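CooJ (Rhodospirillum rubrum, PDB 6HK5) is a nickel-binding metallochaperone that serves as an accessory protein of carbon monoxide dehydrogenase, represented here by its truncated, helical N-terminal part. Local coordinates at the interface of chains A and B. Numbering follows the deposited sequence. Chains: chain A/B, CooJ.

Contact 1: the interface of chains A and B. Residues chain A 3-5, 8, 11; chain B 36-37.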
# COMPACT_ATOMS: atom_id res chain seq x y z
N GLU A 3 -20.98 5.83 -0.61
CA GLU A 3 -21.42 4.72 -1.44
C GLU A 3 -22.28 3.73 -0.67
O GLU A 3 -22.09 3.53 0.54
CB GLU A 3 -20.22 3.98 -2.05
CG GLU A 3 -19.41 3.13 -1.08
CD GLU A 3 -18.08 2.67 -1.66
OE1 GLU A 3 -17.99 2.50 -2.89
OE2 GLU A 3 -17.11 2.50 -0.89
N SER A 4 -23.23 3.12 -1.37
CA SER A 4 -24.04 2.02 -0.85
C SER A 4 -23.12 0.92 -0.35
O SER A 4 -21.99 0.77 -0.83
CB SER A 4 -24.96 1.48 -1.94
OG SER A 4 -24.22 0.82 -2.96
N PRO A 5 -23.57 0.13 0.64
CA PRO A 5 -22.77 -1.04 1.06
C PRO A 5 -22.43 -1.99 -0.08
O PRO A 5 -21.34 -2.58 -0.06
CB PRO A 5 -23.67 -1.70 2.11
CG PRO A 5 -24.41 -0.55 2.70
CD PRO A 5 -24.69 0.38 1.55
N GLY A 8 -19.33 -0.62 -1.79
CA GLY A 8 -18.23 -0.70 -0.84
C GLY A 8 -17.63 -2.09 -0.73
O GLY A 8 -16.42 -2.27 -0.87
N ARG A 11 -15.72 -3.02 -4.03
CA ARG A 11 -14.40 -2.43 -4.18
C ARG A 11 -13.41 -3.00 -3.16
O ARG A 11 -12.24 -3.24 -3.49
CB ARG A 11 -14.52 -0.90 -4.08
CG ARG A 11 -13.26 -0.15 -3.70
CD ARG A 11 -13.59 1.03 -2.81
NE ARG A 11 -14.48 0.63 -1.72
CZ ARG A 11 -14.14 -0.14 -0.69
NH1 ARG A 11 -15.04 -0.43 0.24
NH2 ARG A 11 -12.90 -0.62 -0.57
N ALA B 36 -18.36 2.16 4.97
CA ALA B 36 -19.25 1.93 3.85
C ALA B 36 -19.63 0.45 3.67
O ALA B 36 -20.34 0.10 2.72
CB ALA B 36 -18.61 2.47 2.56
N LEU B 37 -19.21 -0.45 4.56
CA LEU B 37 -19.55 -1.86 4.43
C LEU B 37 -20.89 -2.21 5.06
O LEU B 37 -21.47 -3.24 4.69
CB LEU B 37 -18.45 -2.73 5.06
CG LEU B 37 -17.03 -2.57 4.50
CD1 LEU B 37 -16.08 -3.48 5.24
CD2 LEU B 37 -17.01 -2.86 3.01

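Contact 2: the interface of chains A and B. Residues chain A 23, 53-54, 57, 61; chain B 19, 23, 54, 57.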
# COMPACT_ATOMS: atom_id res chain seq x y z
N VAL A 23 0.93 -10.03 -1.40
CA VAL A 23 1.79 -10.40 -0.28
C VAL A 23 2.23 -11.86 -0.34
O VAL A 23 3.26 -12.20 0.23
CB VAL A 23 1.11 -10.11 1.06
CG1 VAL A 23 0.78 -8.62 1.17
CG2 VAL A 23 -0.13 -10.98 1.23
N ASP A 53 3.03 -15.93 11.08
CA ASP A 53 1.98 -15.01 11.47
C ASP A 53 1.28 -14.42 10.24
O ASP A 53 0.06 -14.17 10.28
CB ASP A 53 2.56 -13.91 12.38
CG ASP A 53 3.05 -14.47 13.74
OD1 ASP A 53 2.70 -15.62 14.06
OD2 ASP A 53 3.79 -13.78 14.50
N MSE A 54 1.99 -14.26 9.14
CA MSE A 54 1.37 -13.80 7.90
C MSE A 54 0.43 -14.84 7.32
O MSE A 54 -0.62 -14.49 6.77
CB MSE A 54 2.43 -13.42 6.87
CG MSE A 54 2.86 -11.98 6.98
SE MSE A 54 1.29 -10.79 7.13
CE MSE A 54 0.42 -11.11 5.41
N ALA A 57 -2.67 -14.43 9.11
CA ALA A 57 -3.41 -13.28 8.61
C ALA A 57 -4.08 -13.62 7.28
O ALA A 57 -5.22 -13.23 7.04
CB ALA A 57 -2.50 -12.06 8.50
N LEU A 61 -7.91 -13.04 6.65
CA LEU A 61 -8.34 -12.09 5.63
C LEU A 61 -9.19 -12.78 4.57
O LEU A 61 -10.15 -12.20 4.05
CB LEU A 61 -7.14 -11.41 4.99
CG LEU A 61 -6.71 -10.08 5.59
CD1 LEU A 61 -5.49 -9.57 4.81
CD2 LEU A 61 -7.86 -9.07 5.57
N PHE B 19 7.51 -5.24 3.52
CA PHE B 19 6.40 -6.07 3.98
C PHE B 19 5.71 -5.45 5.19
O PHE B 19 4.48 -5.47 5.30
CB PHE B 19 6.90 -7.48 4.35
CG PHE B 19 5.86 -8.57 4.18
CD1 PHE B 19 4.54 -8.35 4.54
CD2 PHE B 19 6.21 -9.80 3.65
CE1 PHE B 19 3.59 -9.33 4.36
CE2 PHE B 19 5.26 -10.78 3.48
CZ PHE B 19 3.95 -10.55 3.84
N VAL B 23 1.74 -4.39 5.77
CA VAL B 23 0.94 -4.68 6.95
C VAL B 23 0.27 -3.40 7.45
O VAL B 23 -0.96 -3.29 7.47
CB VAL B 23 1.84 -5.30 8.04
CG1 VAL B 23 1.11 -5.38 9.36
CG2 VAL B 23 2.37 -6.63 7.58
N MSE B 54 -3.19 -9.16 11.77
CA MSE B 54 -2.22 -8.22 11.19
C MSE B 54 -1.31 -7.64 12.26
O MSE B 54 -0.09 -7.55 12.07
CB MSE B 54 -2.92 -7.07 10.44
CG MSE B 54 -3.49 -7.39 9.05
SE MSE B 54 -2.36 -8.36 7.71
CE MSE B 54 -0.60 -7.93 8.21
N ALA B 57 1.41 -10.10 13.20
CA ALA B 57 2.40 -10.09 12.13
C ALA B 57 3.21 -8.81 12.17
O ALA B 57 4.43 -8.82 11.95
CB ALA B 57 1.71 -10.24 10.78

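Contact 1: the interface of chains A and B
The methyl group of B:Ala36 meets the side chain of A:Glu3 where the turn between the two helices of one CooJ chain packs on the N-terminal end of the other, at one end of the interface of chains A and B, probably the CooJ dimer. No polar pair bonds across this patch, so van der Waals contact and shape carry it.

Among the van der Waals contacts, B:Ala36 CB settles into the notch between methylene and carboxylate, 3.8 Å from A:Glu3 CG and 3.8 Å from A:Glu3 OE2, on the side turned away from OE1. The first torsion of A:Glu3 sets CG between backbone N and carbonyl carbon (chi1 72°), and the extended chain beyond it runs alongside the methyl. B:Ala36 hides 58 Å², about half the surface buried here. Next to it, B:Leu37 uses one branch: CD2 lies over the face of the A:Gly8 carbonyl group, 3.9 Å from A:Gly8 C. The glycine has no side chain, and its backbone itself is the surface touched. B:Leu37 crosses A:Arg11 at about a right angle, with CD2 at 4.2 Å from the guanidinium NH1 of A:Arg11, a marginal contact.

Carbonyl oxygens supply a second kind of contact. B:Ala36 O comes to 3.2 Å from A:Pro5 CA, at the first residue of helix 5-35, and B:Leu37 O approaches A:Pro5 CB at 3.7 Å. Oxygens near a helix N-terminus could be favoured by its dipole, although A:Pro5, whose nitrogen bears no hydrogen, offers them no N-H.

The charged pairing is internal to chain A. A:Arg11, bent at chi2 and chi3, folds its side chain back so that NE forms a salt bridge with the A:Glu3 carboxylate; as a hydrogen bond this is weak, 3.3 Å from A:Arg11 NE to A:Glu3 OE2, with 148° at the hydrogen.

Contact 2: the interface of chains A and B
The ring of B:Phe19 enters chain A by its CE1–CZ edge, with A:Met54 CG and A:Val23 CB flanking that edge from opposite sides of the ring plane. On one side of the plane, beyond the rim, stands A:Met54 CG, 3.6 Å from B:Phe19 CZ. On the other side A:Val23 CB reaches the same edge, 4.0 Å from B:Phe19 CZ. Off the edge itself, little displaced from the ring plane, lies the terminal methyl of A:Met54, with CE 3.8 Å from B:Phe19 CE1. This is core packing in a four-helix bundle made of two helical hairpins, probably the CooJ dimer.

The first torsion of B:Phe19 places CG anti to the backbone N (chi1 -152°), which directs the ring from helix 7-33 of chain B towards the groove between helices 5-35 and 42-67 of chain A. A:Met54, built as selenomethionine, meets it tip to tip; bends at chi2 and chi3 (-47° and -63°) curl CG, SE and CE around the ring edge. An alanine in place of B:Phe19 would probably open a gap between A:Val23 and A:Met54 and free the A:Met54 methyl to turn.

Next to the ring, the selenomethionines of the two chains cross obliquely near the dyad. B:Met54 turns its methyl to A:Met54, CE to SE being 3.6 Å. Each selenium also faces an alanine methyl of the other chain: A:Met54 SE is 3.7 Å from B:Ala57 CB, and B:Met54 SE is 3.8 Å from A:Ala57 CB. This reciprocity follows the two-fold relation.

At the margin, A:Asp53 contributes its methylene, CB lying 3.8 Å from B:Ala57 CA, and its carboxylate points away from B:Ala57. No nitrogen or oxygen bonds across the patch.

About 24 Å separates the C-alpha centres of contact 1 and contact 2. They share helix 5-35 of chain A: its first turns take part in contact 1 and its middle, through A:Val23, in contact 2. Helix 42-67 joins only in contact 2, while on chain B the turn at 35-37 serves contact 1 and the middles of both helices serve contact 2. Contact 1 thus closes an end of the bundle, and contact 2 packs its centre. Two-fold symmetry puts a counterpart of contact 1 at the opposite end, at least in part, whereas contact 2 lies at the dyad and its twin overlaps it, in keeping with CooJ being a dimer.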